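Local coordinates for sulfite dehydrogenase (Paracoccus pantotrophus, PDB 2XTS), which oxidises protein-bound sulfane sulfur at a molybdenum cofactor, working together with a partner cytochrome that carries haem c, at the interface of chains A and C and the interface of chains A and B. Coordinates in Å, arbitrary orientation; residue numbers count along the deposited sequence, not the author numbering. Chains: chain A/B, Sulfite dehydrogenase; chain C, Cytochrome.

Contact 1: the interface of chains A and C. Residues chain A 386-388; chain C 174-177.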
loop_
_atom_site.group_PDB
_atom_site.type_symbol
_atom_site.label_atom_id
_atom_site.label_comp_id
_atom_site.label_asym_id
_atom_site.label_seq_id
_atom_site.Cartn_x
_atom_site.Cartn_y
_atom_site.Cartn_z
ATOM N N ASN A 386 26.847 11.699 1.482
ATOM C CA ASN A 386 26.527 12.009 2.858
ATOM C C ASN A 386 27.729 12.704 3.490
ATOM O O ASN A 386 28.828 12.128 3.531
ATOM C CB ASN A 386 26.260 10.709 3.614
ATOM C CG ASN A 386 25.993 10.927 5.089
ATOM O OD1 ASN A 386 25.749 12.051 5.528
ATOM N ND2 ASN A 386 26.110 9.860 5.868
ATOM N N VAL A 387 27.537 13.956 3.896
ATOM C CA VAL A 387 28.560 14.767 4.540
ATOM C C VAL A 387 28.004 15.458 5.758
ATOM O O VAL A 387 26.807 15.604 5.876
ATOM C CB VAL A 387 29.152 15.840 3.572
ATOM C CG1 VAL A 387 29.766 15.167 2.353
ATOM C CG2 VAL A 387 28.132 16.870 3.174
ATOM N N GLU A 388 28.892 15.896 6.656
ATOM C CA GLU A 388 28.589 16.977 7.606
ATOM C C GLU A 388 29.293 18.220 7.125
ATOM O O GLU A 388 30.347 18.131 6.493
ATOM C CB GLU A 388 29.057 16.680 9.029
ATOM C CG GLU A 388 28.320 15.555 9.679
ATOM C CD GLU A 388 28.539 15.463 11.178
ATOM O OE1 GLU A 388 29.418 16.154 11.729
ATOM O OE2 GLU A 388 27.852 14.667 11.846
ATOM N N ILE C 174 32.945 21.285 4.300
ATOM C CA ILE C 174 32.735 19.844 4.518
ATOM C C ILE C 174 33.712 19.337 5.581
ATOM O O ILE C 174 34.928 19.534 5.447
ATOM C CB ILE C 174 32.849 19.050 3.205
ATOM C CG1 ILE C 174 31.690 19.399 2.287
ATOM C CG2 ILE C 174 32.837 17.525 3.479
ATOM C CD1 ILE C 174 31.906 18.897 0.914
ATOM N N THR C 175 33.174 18.733 6.645
ATOM C CA THR C 175 33.973 18.251 7.778
ATOM C C THR C 175 34.026 16.746 7.945
ATOM O O THR C 175 34.994 16.232 8.475
ATOM C CB THR C 175 33.459 18.795 9.106
ATOM O OG1 THR C 175 32.072 18.484 9.206
ATOM C CG2 THR C 175 33.694 20.290 9.195
ATOM N N LYS C 176 32.976 16.042 7.559
ATOM C CA LYS C 176 32.904 14.580 7.647
ATOM C C LYS C 176 32.347 14.052 6.327
ATOM O O LYS C 176 31.469 14.692 5.720
ATOM C CB LYS C 176 31.968 14.161 8.770
ATOM C CG LYS C 176 32.372 14.558 10.183
ATOM C CD LYS C 176 33.663 13.927 10.652
ATOM C CE LYS C 176 33.925 14.067 12.148
ATOM N NZ LYS C 176 33.064 13.153 12.980
ATOM N N ARG C 177 32.885 12.929 5.872
ATOM C CA ARG C 177 32.388 12.223 4.684
ATOM C C ARG C 177 32.241 10.731 4.940
ATOM O O ARG C 177 33.193 10.076 5.343
ATOM C CB ARG C 177 33.373 12.400 3.508
ATOM C CG ARG C 177 33.558 13.847 3.063
ATOM C CD ARG C 177 34.685 13.984 2.067
ATOM N NE ARG C 177 34.400 13.328 0.805
ATOM C CZ ARG C 177 35.276 13.220 -0.187
ATOM N NH1 ARG C 177 36.504 13.710 -0.053
ATOM N NH2 ARG C 177 34.950 12.624 -1.316
HETATM O O HOH W 1 30.944 15.069 13.651
HETATM O O HOH W 2 31.014 18.319 11.609
#

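Contact 2: the interface of chains A and B. Residues chain A 318, 320; chain B 318, 320.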
loop_
_atom_site.group_PDB
_atom_site.type_symbol
_atom_site.label_atom_id
_atom_site.label_comp_id
_atom_site.label_asym_id
_atom_site.label_seq_id
_atom_site.Cartn_x
_atom_site.Cartn_y
_atom_site.Cartn_z
ATOM N N GLN A 318 -1.409 15.279 1.086
ATOM C CA GLN A 318 -1.821 15.808 2.370
ATOM C C GLN A 318 -0.684 15.752 3.366
ATOM O O GLN A 318 0.277 15.005 3.214
ATOM C CB GLN A 318 -2.987 15.003 2.932
ATOM C CG GLN A 318 -4.248 15.083 2.110
ATOM C CD GLN A 318 -5.370 14.328 2.739
ATOM O OE1 GLN A 318 -5.450 13.119 2.611
ATOM N NE2 GLN A 318 -6.221 15.020 3.453
ATOM N N LEU A 320 -0.923 14.737 6.869
ATOM C CA LEU A 320 -1.741 14.144 7.921
ATOM C C LEU A 320 -0.992 14.110 9.249
ATOM O O LEU A 320 0.243 14.091 9.272
ATOM C CB LEU A 320 -2.163 12.718 7.532
ATOM C CG LEU A 320 -3.055 12.590 6.294
ATOM C CD1 LEU A 320 -3.398 11.128 5.970
ATOM C CD2 LEU A 320 -4.301 13.427 6.519
ATOM N N GLN B 318 -10.958 9.054 5.883
ATOM C CA GLN B 318 -11.414 10.163 5.061
ATOM C C GLN B 318 -12.291 9.709 3.906
ATOM O O GLN B 318 -12.259 8.541 3.526
ATOM C CB GLN B 318 -10.203 10.887 4.486
ATOM C CG GLN B 318 -9.327 11.558 5.504
ATOM C CD GLN B 318 -8.216 12.290 4.824
ATOM O OE1 GLN B 318 -7.187 11.704 4.494
ATOM N NE2 GLN B 318 -8.432 13.547 4.545
ATOM N N LEU B 320 -12.115 10.858 0.430
ATOM C CA LEU B 320 -11.400 11.632 -0.551
ATOM C C LEU B 320 -12.125 11.598 -1.897
ATOM O O LEU B 320 -12.874 10.677 -2.197
ATOM C CB LEU B 320 -9.974 11.102 -0.717
ATOM C CG LEU B 320 -9.055 11.231 0.505
ATOM C CD1 LEU B 320 -7.664 10.595 0.216
ATOM C CD2 LEU B 320 -8.958 12.696 0.949
#

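Contact 3: the interface of chains A and C. Residues chain A 92, 170, 229, 233; chain C 14, 17-18, 20.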
loop_
_atom_site.group_PDB
_atom_site.type_symbol
_atom_site.label_atom_id
_atom_site.label_comp_id
_atom_site.label_asym_id
_atom_site.label_seq_id
_atom_site.Cartn_x
_atom_site.Cartn_y
_atom_site.Cartn_z
ATOM N N ASN A 92 -4.999 -7.735 32.089
ATOM C CA ASN A 92 -4.971 -8.080 33.516
ATOM C C ASN A 92 -4.404 -6.929 34.320
ATOM O O ASN A 92 -4.067 -5.876 33.782
ATOM C CB ASN A 92 -4.204 -9.393 33.767
ATOM C CG ASN A 92 -2.701 -9.223 33.710
ATOM O OD1 ASN A 92 -2.140 -8.934 32.653
ATOM N ND2 ASN A 92 -2.037 -9.449 34.830
ATOM N N TYR A 170 1.186 -1.712 30.534
ATOM C CA TYR A 170 2.365 -2.420 30.069
ATOM C C TYR A 170 1.945 -3.371 28.968
ATOM O O TYR A 170 1.062 -4.203 29.180
ATOM C CB TYR A 170 2.953 -3.194 31.227
ATOM C CG TYR A 170 4.165 -4.036 30.898
ATOM C CD1 TYR A 170 5.432 -3.461 30.718
ATOM C CD2 TYR A 170 4.066 -5.424 30.854
ATOM C CE1 TYR A 170 6.545 -4.268 30.467
ATOM C CE2 TYR A 170 5.148 -6.222 30.581
ATOM C CZ TYR A 170 6.389 -5.650 30.418
ATOM O OH TYR A 170 7.486 -6.447 30.153
ATOM N N ARG A 229 -0.329 -9.312 25.728
ATOM C CA ARG A 229 -0.825 -8.927 27.052
ATOM C C ARG A 229 -0.729 -7.431 27.265
ATOM O O ARG A 229 0.249 -6.800 26.880
ATOM C CB ARG A 229 -0.073 -9.673 28.167
ATOM C CG ARG A 229 -0.617 -9.470 29.572
ATOM C CD ARG A 229 0.070 -10.374 30.572
ATOM N NE ARG A 229 1.405 -9.892 30.911
ATOM C CZ ARG A 229 1.651 -8.912 31.782
ATOM N NH1 ARG A 229 0.667 -8.277 32.402
ATOM N NH2 ARG A 229 2.898 -8.553 32.045
ATOM N N TYR A 233 -1.043 -1.288 35.618
ATOM C CA TYR A 233 -0.272 -1.148 36.853
ATOM C C TYR A 233 -0.397 0.286 37.377
ATOM O O TYR A 233 -0.858 1.203 36.672
ATOM C CB TYR A 233 1.209 -1.540 36.592
ATOM C CG TYR A 233 1.400 -2.942 36.090
ATOM C CD1 TYR A 233 1.348 -4.017 36.938
ATOM C CD2 TYR A 233 1.673 -3.188 34.784
ATOM C CE1 TYR A 233 1.504 -5.313 36.476
ATOM C CE2 TYR A 233 1.837 -4.473 34.317
ATOM C CZ TYR A 233 1.768 -5.532 35.156
ATOM O OH TYR A 233 1.933 -6.798 34.636
ATOM N N ILE C 14 -3.101 -16.036 34.188
ATOM C CA ILE C 14 -2.461 -14.795 34.581
ATOM C C ILE C 14 -1.054 -15.079 35.099
ATOM O O ILE C 14 -0.095 -14.365 34.747
ATOM C CB ILE C 14 -3.291 -14.023 35.627
ATOM C CG1 ILE C 14 -4.644 -13.633 35.023
ATOM C CG2 ILE C 14 -2.527 -12.809 36.142
ATOM C CD1 ILE C 14 -5.718 -13.256 36.041
ATOM N N TRP C 17 1.558 -15.835 32.219
ATOM C CA TRP C 17 1.958 -14.743 31.319
ATOM C C TRP C 17 2.406 -13.464 32.007
ATOM O O TRP C 17 3.244 -12.744 31.452
ATOM C CB TRP C 17 0.855 -14.457 30.299
ATOM C CG TRP C 17 0.881 -15.369 29.103
ATOM C CD1 TRP C 17 1.540 -16.558 28.986
ATOM C CD2 TRP C 17 0.156 -15.204 27.877
ATOM N NE1 TRP C 17 1.318 -17.106 27.744
ATOM C CE2 TRP C 17 0.477 -16.287 27.049
ATOM C CE3 TRP C 17 -0.689 -14.216 27.380
ATOM C CZ2 TRP C 17 -0.044 -16.420 25.764
ATOM C CZ3 TRP C 17 -1.203 -14.359 26.119
ATOM C CH2 TRP C 17 -0.858 -15.429 25.316
ATOM N N ASP C 18 1.886 -13.161 33.190
ATOM C CA ASP C 18 2.312 -11.945 33.882
ATOM C C ASP C 18 3.431 -12.271 34.846
ATOM O O ASP C 18 3.201 -12.698 35.982
ATOM C CB ASP C 18 1.161 -11.250 34.596
ATOM C CG ASP C 18 1.578 -9.914 35.189
ATOM O OD1 ASP C 18 2.796 -9.637 35.225
ATOM O OD2 ASP C 18 0.701 -9.135 35.610
ATOM N N ALA C 20 6.048 -9.885 35.021
ATOM C CA ALA C 20 6.714 -8.604 35.139
ATOM C C ALA C 20 7.035 -8.312 36.587
ATOM O O ALA C 20 6.278 -8.675 37.496
ATOM C CB ALA C 20 5.865 -7.499 34.544
HETATM O O HOH W 3 5.049 -10.407 31.851
#

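Contact 1: the interface of chains A and C
The carboxylate of A:Glu388 has the aliphatic stem of C:Lys176 over one face, offset toward OE1, with the lysine CG 3.7 Å from that oxygen. At the edge, water 2 lies close to the carboxylate plane beside OE1, while water 1 is tilted out of it toward the lysine. The two side chains run alongside each other and point the same way, their CB atoms 3.9 Å apart. The lysine's bend at chi2 (-64°) leads its chain past the carboxylate, and a second at chi4 turns NZ back toward water 1. NZ and OE1, 4.9 Å apart, make no direct salt bridge; water 1 lies between them and bonds to both.

The backbones form an antiparallel junction of strands 384-389 of the dehydrogenase and 174-177 of the cytochrome. A:Glu388 N donates to C:Lys176 O at 3.0 Å, but the nearly straight return bond (170° at H) to A:Glu388 O comes from C:Thr175 N, one residue earlier. C:Thr175 and C:Lys176 thus both stand opposite A:Glu388, a classic beta bulge that brings threonine hydroxyl and lysine stem to the same glutamate side chain. CG1 of A:Val387 packs obliquely on CG2 of C:Ile174 and also meets the CG methylene of C:Arg177. The threonine hydroxyl, tucked between its own N and carbonyl carbon (chi1 54°), bonds weakly to the A:Glu388 carbonyl. It also reaches water 2, whose oxygen is 2.6 Å from C:Thr175 OG1.

Contact 2: the interface of chains A and B
In both A:Gln318 and B:Gln318 the loop backbone is extended (phi/psi near -97/160), as it is at A:Leu320 and B:Leu320, which lets residues two apart project toward the same partner. The glutamines come from opposite directions across the two-fold relation of the copies and their amides meet edge to edge, not stacked, the planes 24° apart. Each chain is stretched to its amide carbon, and a chi3 of about -80° then turns the amide across the line of the chain, so that it presents both of its polar atoms to the other.

As modelled, like faces like: the OE1 atoms of A:Gln318 and B:Gln318 are 2.9 Å apart, and so are their NE2 atoms. Two carbonyl oxygens can only accept and two amide nitrogens can only donate, so this assignment is doubtful. If one amide were turned over, both pairs would become N-H to O bonds at the same spacing, a cyclic amide dimer. That would break the two-fold locally, and the model alone does not show which amide would turn.

The two leucines cap opposite faces of the amide pair, each over the junction of both amides. CD2 of A:Leu320 sits 3.9 Å from the atom modelled as OE1 of B:Gln318, with CD1 close behind, and B:Leu320 treats A:Gln318 alike. This small polar centre between leucines lies in the family's dimerisation region and probably contributes to holding the two molybdenum subunits together.

Contact 3: the interface of chains A and C
A charged, hydrogen-bonded heteromeric interface fastens the electron-carrying cytochrome to the molybdopterin-binding domain of the sulfite oxidase family: C:Asp18, just beyond helix 11-17, enters a polar cluster of A:Asn92, A:Arg229 and A:Tyr233. The aspartate CG stands opposite the backbone N (chi1 -174°), which extends the carboxylate toward chain A. Its OD2 accepts from A:Asn92 ND2 at 2.9 Å, which reaches the anti side close to the carboxylate plane. OD2 also accepts from A:Tyr233 OH at 2.8 Å, approaching from above that plane, and the same hydroxyl has a weak bond to OD1.

The guanidinium of A:Arg229 takes a different position. It stacks on the carboxylate, the planes 17° apart, with C:Asp18 CG 3.2 Å above the guanidinium plane and toward its rim. The salt bridge, A:Arg229 NH1 to C:Asp18 OD2 at 3.3 Å, is therefore made face to face, and the N-H groups remain directed into their own plane. There NH1 donates to A:Asn92 OD1 at 2.9 Å, on a lone pair, and both NH1 and NH2 grip the A:Tyr233 hydroxyl oxygen end-on. The arginine thus fixes the turn of the asparagine amide, leaving A:Asn92 ND2 directed at the aspartate, and may make the phenol a stronger donor. From NH2 of A:Arg229 a bond of 2.8 Å to water 3 continues to the carbonyl O of C:Trp17. C:Ala20 N donates to C:Asp18 OD1 from the same chain, which may steady the carboxylate.

Contacts 1 and 3 join the same two chains, A and C, yet the centres of their C-alpha atoms lie about 47 Å apart and they share no residue. Contact 3 uses a segment near the start of the cytochrome and strand 227-233 of chain A; contact 1 uses a late cytochrome strand and the last strand of chain A. The cytochrome is therefore fastened at widely separated points of the molybdenum subunit. Contact 2, about 38 Å from contact 1 and 37 Å from contact 3, joins chain A to its copy instead, linking two such pairs into the four-chain assembly.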